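Local coordinates for 3-oxoacyl-(Acyl-carrier protein) synthase (Burkholderia xenovorans, PDB 4EFI) that probably catalyses the condensation that extends an acyl chain into a 3-oxoacyl-acyl-carrier protein, within the thiolase-fold superfamily, at residues R58-Q63 with I158-D163; A189-I194 with A339-G344. All blocks are in the same frame, centred on the assembly; numbering follows the deposited sequence.

From the N terminus, the chain first reaches contact 1. The loop after strand 56-58 is joined to the turn after strand 149-156, closing a loop of 94 residues that holds three strands of the six-stranded sheet. Contact 2 opens further along, on strand 190-197, and is closed after another 144 residues by strand 335-343, its neighbour in the five-stranded sheet. The two closures follow one another in series, neither nested nor crossed. The centres of contact 1 and contact 2 are about 33 Å apart, on opposite sides of the chain's centre. Contact 1 ties surface loops near the six-stranded sheet through a tryptophan-serine contact, a lysine and waters, whereas contact 2 is a backbone pairing within the other sheet.

Contact 1: R58-Q63 with I158-D163; sequences RWADAQ and ISKMID
Two surface loops of the thiolase fold meet where Trp-59 and Ala-60, just after strand 56-58, face Ser-159 and Lys-160 in the short 3-10 turn that follows strand 149-156. The apolar part is a CH-pi contact. Ser-159 CB sits over one face of the indole, 3.8 Å from the centroid of the Trp-59 five-membered ring and 18° off its normal, and is nearest to Trp-59 CD1 at 3.6 Å. Trp-59 NE1 is hydrogen-bonded to Phe-173 O, while Tyr-35 meets the indole almost perpendicularly. With chi1 at 70°, Ser-159 OG lies between its backbone N and carbonyl carbon and is reached by a bridging water, which donates both to this oxygen, at 2.7 Å, and to Ala-60 O. The OD2 of Asp-175 binds Ser-159 OG and Ala-60 N together, so one carboxylate oxygen links the two loops in addition to the water bridge. Farther out, the Lys-160 chain runs extended until it turns at chi4 (-78°), which sets NZ near the carbonyls of the other loop. Lys-160 NZ makes a weak hydrogen bond to Asp-61 O at 2.9 Å and another bond to Thr-64 O. NZ also donates hydrogen bonds to two waters; with four acceptors round three N-H groups, the bond to Asp-61 O is the weak one. These oxygens would be expected to stabilise the positive charge at this exposed surface. One water, 2.8 Å from Lys-160 NZ, donates to Ala-60 O; the second, 3.0 Å from Lys-160 NZ, donates to Ala-62 O.

Contact 2: A189-I194 with A339-G344; sequences AAAHFI and AALAVG
Antiparallel pairing of neighbouring strands in the five-stranded mixed sheet of the thiolase fold joins 190-194 to 339-343, their axes 4.8 Å apart at closest approach. His-192 and Ala-340 form the hydrogen-bonded pair: His-192 N reaches Ala-340 O at 3.1 Å, nearly straight at 171°, and Ala-340 N returns a shorter bond of 2.8 Å to His-192 O. Phe-193 and Ala-339 are the adjacent non-hydrogen-bonded pair, where Ala-339 CB touches the phenyl ring obliquely, 3.6 Å from Phe-193 CE2. On this same face Ala-191 CB meets Leu-341 CB at 3.8 Å; Leu-341 CG lies between the backbone N and the carbonyl carbon (chi1 76°), and Leu-341 CD1 comes within 4.1 Å of Ala-191 CB. Phe-193, Ala-339 and Leu-341 pack on helix 130-143, and Trp-136 stacks edge-to-face with Phe-193. Toward Ala-190 the strands part. One water joins Ala-190 O to Ala-342 N, and a second donates to Ala-190 O and to Ala-340 O, at 2.8 Å from the latter, lying in plane at the edge of the His-192 ring. Direct bonds thus give way to water bridges, so Ala-190 O and Ala-342 N both find polar partners without joining directly.

Contact 1: R58-Q63 with I158-D163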
loop_
_atom_site.group_PDB
_atom_site.type_symbol
_atom_site.label_atom_id
_atom_site.label_comp_id
_atom_site.label_asym_id
_atom_site.label_seq_id
_atom_site.Cartn_x
_atom_site.Cartn_y
_atom_site.Cartn_z
ATOM N N ARG A 58 -13.673 -5.168 -2.253
ATOM C CA ARG A 58 -14.536 -4.344 -1.402
ATOM C C ARG A 58 -14.561 -2.907 -1.871
ATOM O O ARG A 58 -13.500 -2.349 -2.181
ATOM C CB ARG A 58 -14.045 -4.382 0.045
ATOM C CG ARG A 58 -13.846 -5.772 0.604
ATOM C CD ARG A 58 -15.115 -6.592 0.566
ATOM N NE ARG A 58 -14.978 -7.879 1.273
ATOM C CZ ARG A 58 -15.264 -8.098 2.559
ATOM N NH1 ARG A 58 -15.733 -7.136 3.329
ATOM N NH2 ARG A 58 -15.086 -9.307 3.084
ATOM N N TRP A 59 -15.742 -2.307 -1.957
ATOM C CA TRP A 59 -15.880 -0.918 -2.378
ATOM C C TRP A 59 -16.539 -0.073 -1.294
ATOM O O TRP A 59 -17.607 -0.411 -0.786
ATOM C CB TRP A 59 -16.699 -0.795 -3.652
ATOM C CG TRP A 59 -15.970 -1.106 -4.934
ATOM C CD1 TRP A 59 -14.642 -1.410 -5.088
ATOM C CD2 TRP A 59 -16.549 -1.116 -6.233
ATOM N NE1 TRP A 59 -14.378 -1.606 -6.434
ATOM C CE2 TRP A 59 -15.529 -1.428 -7.146
ATOM C CE3 TRP A 59 -17.837 -0.874 -6.709
ATOM C CZ2 TRP A 59 -15.759 -1.519 -8.521
ATOM C CZ3 TRP A 59 -18.071 -0.964 -8.083
ATOM C CH2 TRP A 59 -17.029 -1.283 -8.965
ATOM N N ALA A 60 -15.893 1.039 -0.962
ATOM C CA ALA A 60 -16.416 2.004 -0.004
ATOM C C ALA A 60 -17.677 2.664 -0.514
ATOM O O ALA A 60 -17.782 3.003 -1.693
ATOM C CB ALA A 60 -15.358 3.067 0.242
ATOM N N ASP A 61 -18.641 2.886 0.367
ATOM C CA ASP A 61 -19.791 3.696 -0.026
ATOM C C ASP A 61 -19.466 5.190 0.010
ATOM O O ASP A 61 -18.372 5.583 0.385
ATOM C CB ASP A 61 -21.020 3.348 0.824
ATOM C CG ASP A 61 -20.797 3.526 2.309
ATOM O OD1 ASP A 61 -19.971 4.361 2.743
ATOM O OD2 ASP A 61 -21.481 2.825 3.089
ATOM N N ALA A 62 -20.407 6.040 -0.401
ATOM C CA ALA A 62 -20.107 7.465 -0.552
ATOM C C ALA A 62 -19.657 8.126 0.749
ATOM O O ALA A 62 -18.793 9.006 0.749
ATOM C CB ALA A 62 -21.304 8.213 -1.152
ATOM N N GLN A 63 -20.192 7.677 1.866
ATOM C CA GLN A 63 -19.840 8.272 3.149
ATOM C C GLN A 63 -18.586 7.702 3.809
ATOM O O GLN A 63 -18.231 8.125 4.919
ATOM C CB GLN A 63 -20.991 8.122 4.145
ATOM C CG GLN A 63 -21.301 6.678 4.522
ATOM C CD GLN A 63 -22.459 6.106 3.715
ATOM O OE1 GLN A 63 -22.552 6.300 2.494
ATOM N NE2 GLN A 63 -23.354 5.401 4.397
ATOM N N ILE A 158 -9.553 3.930 -4.067
ATOM C CA ILE A 158 -9.360 4.205 -5.487
ATOM C C ILE A 158 -10.634 3.946 -6.273
ATOM O O ILE A 158 -10.812 4.485 -7.373
ATOM C CB ILE A 158 -8.203 3.378 -6.103
ATOM C CG1 ILE A 158 -6.883 3.780 -5.456
ATOM C CG2 ILE A 158 -8.151 3.508 -7.638
ATOM C CD1 ILE A 158 -6.536 5.245 -5.563
ATOM N N SER A 159 -11.552 3.143 -5.744
ATOM C CA SER A 159 -12.814 2.919 -6.451
ATOM C C SER A 159 -13.519 4.243 -6.788
ATOM O O SER A 159 -14.231 4.320 -7.801
ATOM C CB SER A 159 -13.756 2.022 -5.640
ATOM O OG SER A 159 -14.220 2.726 -4.526
ATOM N N LYS A 160 -13.280 5.286 -5.998
ATOM C CA LYS A 160 -13.952 6.562 -6.178
ATOM C C LYS A 160 -13.395 7.375 -7.358
ATOM O O LYS A 160 -13.933 8.423 -7.705
ATOM C CB LYS A 160 -13.839 7.383 -4.892
ATOM C CG LYS A 160 -14.575 6.822 -3.678
ATOM C CD LYS A 160 -14.458 7.810 -2.505
ATOM C CE LYS A 160 -14.720 7.179 -1.158
ATOM N NZ LYS A 160 -16.171 7.000 -0.923
ATOM N N MET A 161 -12.275 6.911 -7.903
ATOM C CA MET A 161 -11.627 7.577 -9.049
ATOM C C MET A 161 -11.640 6.759 -10.337
ATOM O O MET A 161 -10.946 7.103 -11.297
ATOM C CB MET A 161 -10.191 7.936 -8.696
ATOM C CG MET A 161 -10.119 9.084 -7.694
ATOM S SD MET A 161 -8.484 9.795 -7.532
ATOM C CE MET A 161 -7.628 8.269 -7.297
ATOM N N ILE A 162 -12.457 5.713 -10.390
ATOM C CA ILE A 162 -12.514 4.844 -11.561
ATOM C C ILE A 162 -13.641 5.227 -12.502
ATOM O O ILE A 162 -14.765 5.502 -12.075
ATOM C CB ILE A 162 -12.704 3.388 -11.116
ATOM C CG1 ILE A 162 -11.542 2.960 -10.215
ATOM C CG2 ILE A 162 -12.843 2.472 -12.329
ATOM C CD1 ILE A 162 -10.151 3.360 -10.739
ATOM N N ASP A 163 -13.330 5.262 -13.789
ATOM C CA ASP A 163 -14.326 5.458 -14.821
ATOM C C ASP A 163 -15.061 4.137 -15.020
ATOM O O ASP A 163 -14.441 3.156 -15.423
ATOM C CB ASP A 163 -13.617 5.855 -16.114
ATOM C CG ASP A 163 -14.571 6.138 -17.260
ATOM O OD1 ASP A 163 -15.762 5.754 -17.203
ATOM O OD2 ASP A 163 -14.099 6.756 -18.237
HETATM O O HOH W 1 -16.840 3.113 -4.366
HETATM O O HOH W 2 -17.656 5.686 -2.881
HETATM O O HOH W 3 -17.020 9.822 -1.244
#

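Contact 2: A189-I194 with A339-G344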
loop_
_atom_site.group_PDB
_atom_site.type_symbol
_atom_site.label_atom_id
_atom_site.label_comp_id
_atom_site.label_asym_id
_atom_site.label_seq_id
_atom_site.Cartn_x
_atom_site.Cartn_y
_atom_site.Cartn_z
ATOM N N ALA A 189 18.771 -5.013 16.018
ATOM C CA ALA A 189 18.274 -5.417 14.700
ATOM C C ALA A 189 18.157 -4.196 13.778
ATOM O O ALA A 189 17.703 -3.131 14.216
ATOM C CB ALA A 189 16.938 -6.104 14.840
ATOM N N ALA A 190 18.563 -4.339 12.513
ATOM C CA ALA A 190 18.475 -3.225 11.558
ATOM C C ALA A 190 17.396 -3.459 10.502
ATOM O O ALA A 190 17.114 -4.604 10.131
ATOM C CB ALA A 190 19.793 -3.008 10.885
ATOM N N ALA A 191 16.818 -2.373 10.003
ATOM C CA ALA A 191 15.912 -2.423 8.872
ATOM C C ALA A 191 16.578 -1.717 7.699
ATOM O O ALA A 191 17.258 -0.704 7.885
ATOM C CB ALA A 191 14.594 -1.760 9.204
ATOM N N HIS A 192 16.393 -2.248 6.498
ATOM C CA HIS A 192 16.993 -1.693 5.284
ATOM C C HIS A 192 15.911 -1.328 4.282
ATOM O O HIS A 192 14.904 -2.043 4.144
ATOM C CB HIS A 192 17.940 -2.701 4.637
ATOM C CG HIS A 192 19.079 -3.089 5.516
ATOM N ND1 HIS A 192 20.278 -2.413 5.521
ATOM C CD2 HIS A 192 19.185 -4.055 6.457
ATOM C CE1 HIS A 192 21.086 -2.963 6.412
ATOM N NE2 HIS A 192 20.447 -3.962 6.991
ATOM N N PHE A 193 16.111 -0.212 3.582
ATOM C CA PHE A 193 15.132 0.331 2.655
ATOM C C PHE A 193 15.845 0.864 1.425
ATOM O O PHE A 193 16.990 1.315 1.504
ATOM C CB PHE A 193 14.376 1.498 3.276
ATOM C CG PHE A 193 13.747 1.189 4.596
ATOM C CD1 PHE A 193 14.453 1.368 5.779
ATOM C CD2 PHE A 193 12.437 0.742 4.680
ATOM C CE1 PHE A 193 13.855 1.092 7.006
ATOM C CE2 PHE A 193 11.849 0.487 5.902
ATOM C CZ PHE A 193 12.560 0.645 7.062
ATOM N N ILE A 194 15.153 0.802 0.290
ATOM C CA ILE A 194 15.597 1.457 -0.947
ATOM C C ILE A 194 14.419 2.234 -1.494
ATOM O O ILE A 194 13.295 1.723 -1.522
ATOM C CB ILE A 194 16.114 0.460 -2.000
ATOM C CG1 ILE A 194 17.247 -0.388 -1.408
ATOM C CG2 ILE A 194 16.559 1.221 -3.266
ATOM C CD1 ILE A 194 17.908 -1.341 -2.404
ATOM N N ALA A 339 11.484 -2.570 1.714
ATOM C CA ALA A 339 11.854 -2.703 3.120
ATOM C C ALA A 339 12.240 -4.149 3.350
ATOM O O ALA A 339 11.576 -5.062 2.844
ATOM C CB ALA A 339 10.702 -2.329 4.020
ATOM N N ALA A 340 13.279 -4.371 4.125
ATOM C CA ALA A 340 13.667 -5.712 4.512
ATOM C C ALA A 340 13.990 -5.660 5.980
ATOM O O ALA A 340 14.867 -4.921 6.397
ATOM C CB ALA A 340 14.878 -6.173 3.738
ATOM N N LEU A 341 13.288 -6.471 6.769
ATOM C CA LEU A 341 13.437 -6.434 8.210
ATOM C C LEU A 341 12.742 -7.649 8.846
ATOM O O LEU A 341 11.911 -8.315 8.223
ATOM C CB LEU A 341 12.876 -5.128 8.806
ATOM C CG LEU A 341 11.360 -5.005 8.925
ATOM C CD1 LEU A 341 10.996 -3.720 9.648
ATOM C CD2 LEU A 341 10.662 -5.053 7.588
ATOM N N ALA A 342 13.102 -7.911 10.099
ATOM C CA ALA A 342 12.420 -8.886 10.942
ATOM C C ALA A 342 11.181 -8.259 11.570
ATOM O O ALA A 342 11.199 -7.106 12.018
ATOM C CB ALA A 342 13.359 -9.398 12.011
ATOM N N VAL A 343 10.095 -9.018 11.611
ATOM C CA VAL A 343 8.838 -8.571 12.184
ATOM C C VAL A 343 8.227 -9.664 13.056
ATOM O O VAL A 343 8.118 -10.808 12.626
ATOM C CB VAL A 343 7.833 -8.231 11.088
ATOM C CG1 VAL A 343 6.524 -7.773 11.699
ATOM C CG2 VAL A 343 8.393 -7.173 10.104
ATOM N N GLY A 344 7.846 -9.327 14.284
ATOM C CA GLY A 344 7.134 -10.253 15.138
ATOM C C GLY A 344 8.032 -10.984 16.123
ATOM O O GLY A 344 9.252 -10.767 16.161
HETATM O O HOH W 4 15.412 -6.484 11.250
HETATM O O HOH W 5 17.075 -5.900 7.720
#